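Local coordinates for carbohydrate binding module (Uncultured bacterium, PDB 2W3J), which probably binds uronic acid sugars as a family 35 carbohydrate binding module with a calcium-carrying beta-sandwich fold, at residues 30-35 / 118-123. Numbering follows the deposited sequence.
Sequences FIDTEN and LANIDS. With CA (calcium ion), chain B; CA (calcium ion), chain C.
A single antiparallel bridge between Ile31 and Ile121 ties strand 30-32 to strand 120-126 of this beta-sandwich module, with a calcium site near each end. Ile31 N donates an almost straight bond to Ile121 O (2.9 Å), and Ile121 N returns one to a lone pair of Ile31 O. That same carbonyl oxygen also receives a CA-H...O contact from Asn120. The two isoleucine side chains meet, CB to CB 4.4 Å, and both touch Ile41 of strand 40-47. Beyond Ile121, Asp122 grips one calcium through both O and OD1, a site completed by Glu5, Glu6, Thr26 and Gly29, while its OD2 pairs with Arg58.

At the other end, Asp32 OD1 (2.4 Å) and Thr33 O bind the second calcium, and four waters fill out its shell. Asn120 acts from the second shell: its OD1 accepts hydrogen bonds from two of those waters, and its amide lies obliquely against Phe30, ND2 3.6 Å from CE1, the two planes 24° apart. With OG1 set between its backbone N and carbonyl carbon (chi1 53°), Thr33 takes a bent bond from Leu118 N (3.0 Å, 139°), while CG2 packs against Leu118 CD1 at 3.8 Å. An alanine here would probably leave Leu118 N without this acceptor and open a gap beside the leucine. Segment 118-123 gives this calcium no direct ligand and reaches it only through water: Leu118 O and Asn120 OD1 probably help orient three of the four waters, and Asn35 OD1 takes the other.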
loop_
_atom_site.group_PDB
_atom_site.type_symbol
_atom_site.label_atom_id
_atom_site.label_comp_id
_atom_site.label_asym_id
_atom_site.label_seq_id
_atom_site.Cartn_x
_atom_site.Cartn_y
_atom_site.Cartn_z
ATOM N N PHE A 30 7.777 2.481 -7.935
ATOM C CA PHE A 30 6.472 2.448 -7.279
ATOM C C PHE A 30 5.577 1.591 -8.138
ATOM O O PHE A 30 5.949 1.230 -9.270
ATOM C CB PHE A 30 5.876 3.868 -7.201
ATOM C CG PHE A 30 5.916 4.628 -8.505
ATOM C CD1 PHE A 30 4.891 4.497 -9.447
ATOM C CD2 PHE A 30 6.980 5.486 -8.787
ATOM C CE1 PHE A 30 4.912 5.194 -10.670
ATOM C CE2 PHE A 30 6.978 6.216 -10.007
ATOM C CZ PHE A 30 5.949 6.058 -10.933
ATOM N N ILE A 31 4.404 1.248 -7.599
ATOM C CA ILE A 31 3.416 0.482 -8.356
ATOM C C ILE A 31 2.491 1.412 -9.154
ATOM O O ILE A 31 1.933 2.342 -8.619
ATOM C CB ILE A 31 2.555 -0.382 -7.424
ATOM C CG1 ILE A 31 3.441 -1.366 -6.632
ATOM C CG2 ILE A 31 1.468 -1.118 -8.218
ATOM C CD1 ILE A 31 4.420 -2.183 -7.467
ATOM N N ASP A 32 2.353 1.139 -10.441
ATOM C CA ASP A 32 1.422 1.900 -11.285
ATOM C C ASP A 32 0.405 0.891 -11.794
ATOM O O ASP A 32 0.693 0.091 -12.687
ATOM C CB ASP A 32 2.217 2.548 -12.436
ATOM C CG ASP A 32 1.396 3.472 -13.294
ATOM O OD1 ASP A 32 0.166 3.332 -13.343
ATOM O OD2 ASP A 32 2.010 4.338 -13.967
ATOM N N THR A 33 -0.770 0.848 -11.166
ATOM C CA THR A 33 -1.723 -0.189 -11.550
ATOM C C THR A 33 -2.409 0.176 -12.854
ATOM O O THR A 33 -2.424 1.352 -13.249
ATOM C CB THR A 33 -2.869 -0.312 -10.509
ATOM O OG1 THR A 33 -3.444 0.976 -10.310
ATOM C CG2 THR A 33 -2.343 -0.787 -9.163
ATOM N N GLU A 34 -3.015 -0.828 -13.490
ATOM C CA GLU A 34 -3.929 -0.498 -14.569
ATOM C C GLU A 34 -5.148 0.264 -14.024
ATOM O O GLU A 34 -5.412 0.320 -12.801
ATOM C CB GLU A 34 -4.337 -1.754 -15.344
ATOM C CG GLU A 34 -5.498 -2.505 -14.735
ATOM C CD GLU A 34 -5.152 -3.209 -13.418
ATOM O OE1 GLU A 34 -6.056 -3.896 -12.868
ATOM O OE2 GLU A 34 -3.989 -3.089 -12.935
ATOM N N ASN A 35 -5.872 0.909 -14.933
ATOM C CA ASN A 35 -7.029 1.682 -14.529
ATOM C C ASN A 35 -8.243 0.751 -14.505
ATOM O O ASN A 35 -8.979 0.611 -15.503
ATOM C CB ASN A 35 -7.274 2.844 -15.496
ATOM C CG ASN A 35 -6.132 3.814 -15.530
ATOM O OD1 ASN A 35 -5.394 3.963 -14.553
ATOM N ND2 ASN A 35 -5.961 4.481 -16.666
ATOM N N LEU A 118 -5.524 2.191 -8.515
ATOM C CA LEU A 118 -4.863 2.814 -7.376
ATOM C C LEU A 118 -4.067 4.067 -7.761
ATOM O O LEU A 118 -3.664 4.235 -8.915
ATOM C CB LEU A 118 -3.906 1.810 -6.722
ATOM C CG LEU A 118 -4.556 0.506 -6.212
ATOM C CD1 LEU A 118 -3.486 -0.422 -5.603
ATOM C CD2 LEU A 118 -5.624 0.896 -5.141
ATOM N N ALA A 119 -3.864 4.947 -6.785
ATOM C CA ALA A 119 -2.783 5.933 -6.865
ATOM C C ALA A 119 -1.475 5.160 -7.074
ATOM O O ALA A 119 -1.405 3.940 -6.870
ATOM C CB ALA A 119 -2.706 6.734 -5.584
ATOM N N ASN A 120 -0.429 5.862 -7.489
ATOM C CA ASN A 120 0.875 5.203 -7.622
ATOM C C ASN A 120 1.374 4.961 -6.210
ATOM O O ASN A 120 1.525 5.896 -5.448
ATOM C CB ASN A 120 1.850 6.111 -8.382
ATOM C CG ASN A 120 1.466 6.258 -9.837
ATOM O OD1 ASN A 120 0.756 5.408 -10.398
ATOM N ND2 ASN A 120 1.998 7.300 -10.490
ATOM N N ILE A 121 1.652 3.706 -5.876
ATOM C CA ILE A 121 1.975 3.382 -4.462
ATOM C C ILE A 121 3.479 3.174 -4.294
ATOM O O ILE A 121 4.056 2.255 -4.890
ATOM C CB ILE A 121 1.248 2.131 -3.998
ATOM C CG1 ILE A 121 -0.278 2.271 -4.235
ATOM C CG2 ILE A 121 1.599 1.857 -2.481
ATOM C CD1 ILE A 121 -0.875 3.491 -3.510
ATOM N N ASP A 122 4.107 4.071 -3.540
ATOM C CA ASP A 122 5.569 4.042 -3.346
ATOM C C ASP A 122 5.948 2.963 -2.322
ATOM O O ASP A 122 6.901 2.203 -2.505
ATOM C CB ASP A 122 6.023 5.411 -2.841
ATOM C CG ASP A 122 7.505 5.462 -2.584
ATOM O OD1 ASP A 122 8.253 4.814 -3.368
ATOM O OD2 ASP A 122 7.888 6.158 -1.627
ATOM N N SER A 123 5.210 2.927 -1.229
ATOM C CA SER A 123 5.575 2.029 -0.133
ATOM C C SER A 123 4.454 1.989 0.888
ATOM O O SER A 123 3.558 2.847 0.908
ATOM C CB SER A 123 6.833 2.587 0.567
ATOM O OG SER A 123 6.584 3.919 1.083
HETATM CA CA CA B . -2.028 3.681 -12.576
HETATM CA CA CA C . 8.994 2.570 -3.657
HETATM O O HOH W 1 -1.429 3.614 -10.231
HETATM O O HOH W 2 -4.259 3.414 -11.694
HETATM O O HOH W 3 -2.756 4.363 -14.713
HETATM O O HOH W 4 -1.203 6.060 -12.238
#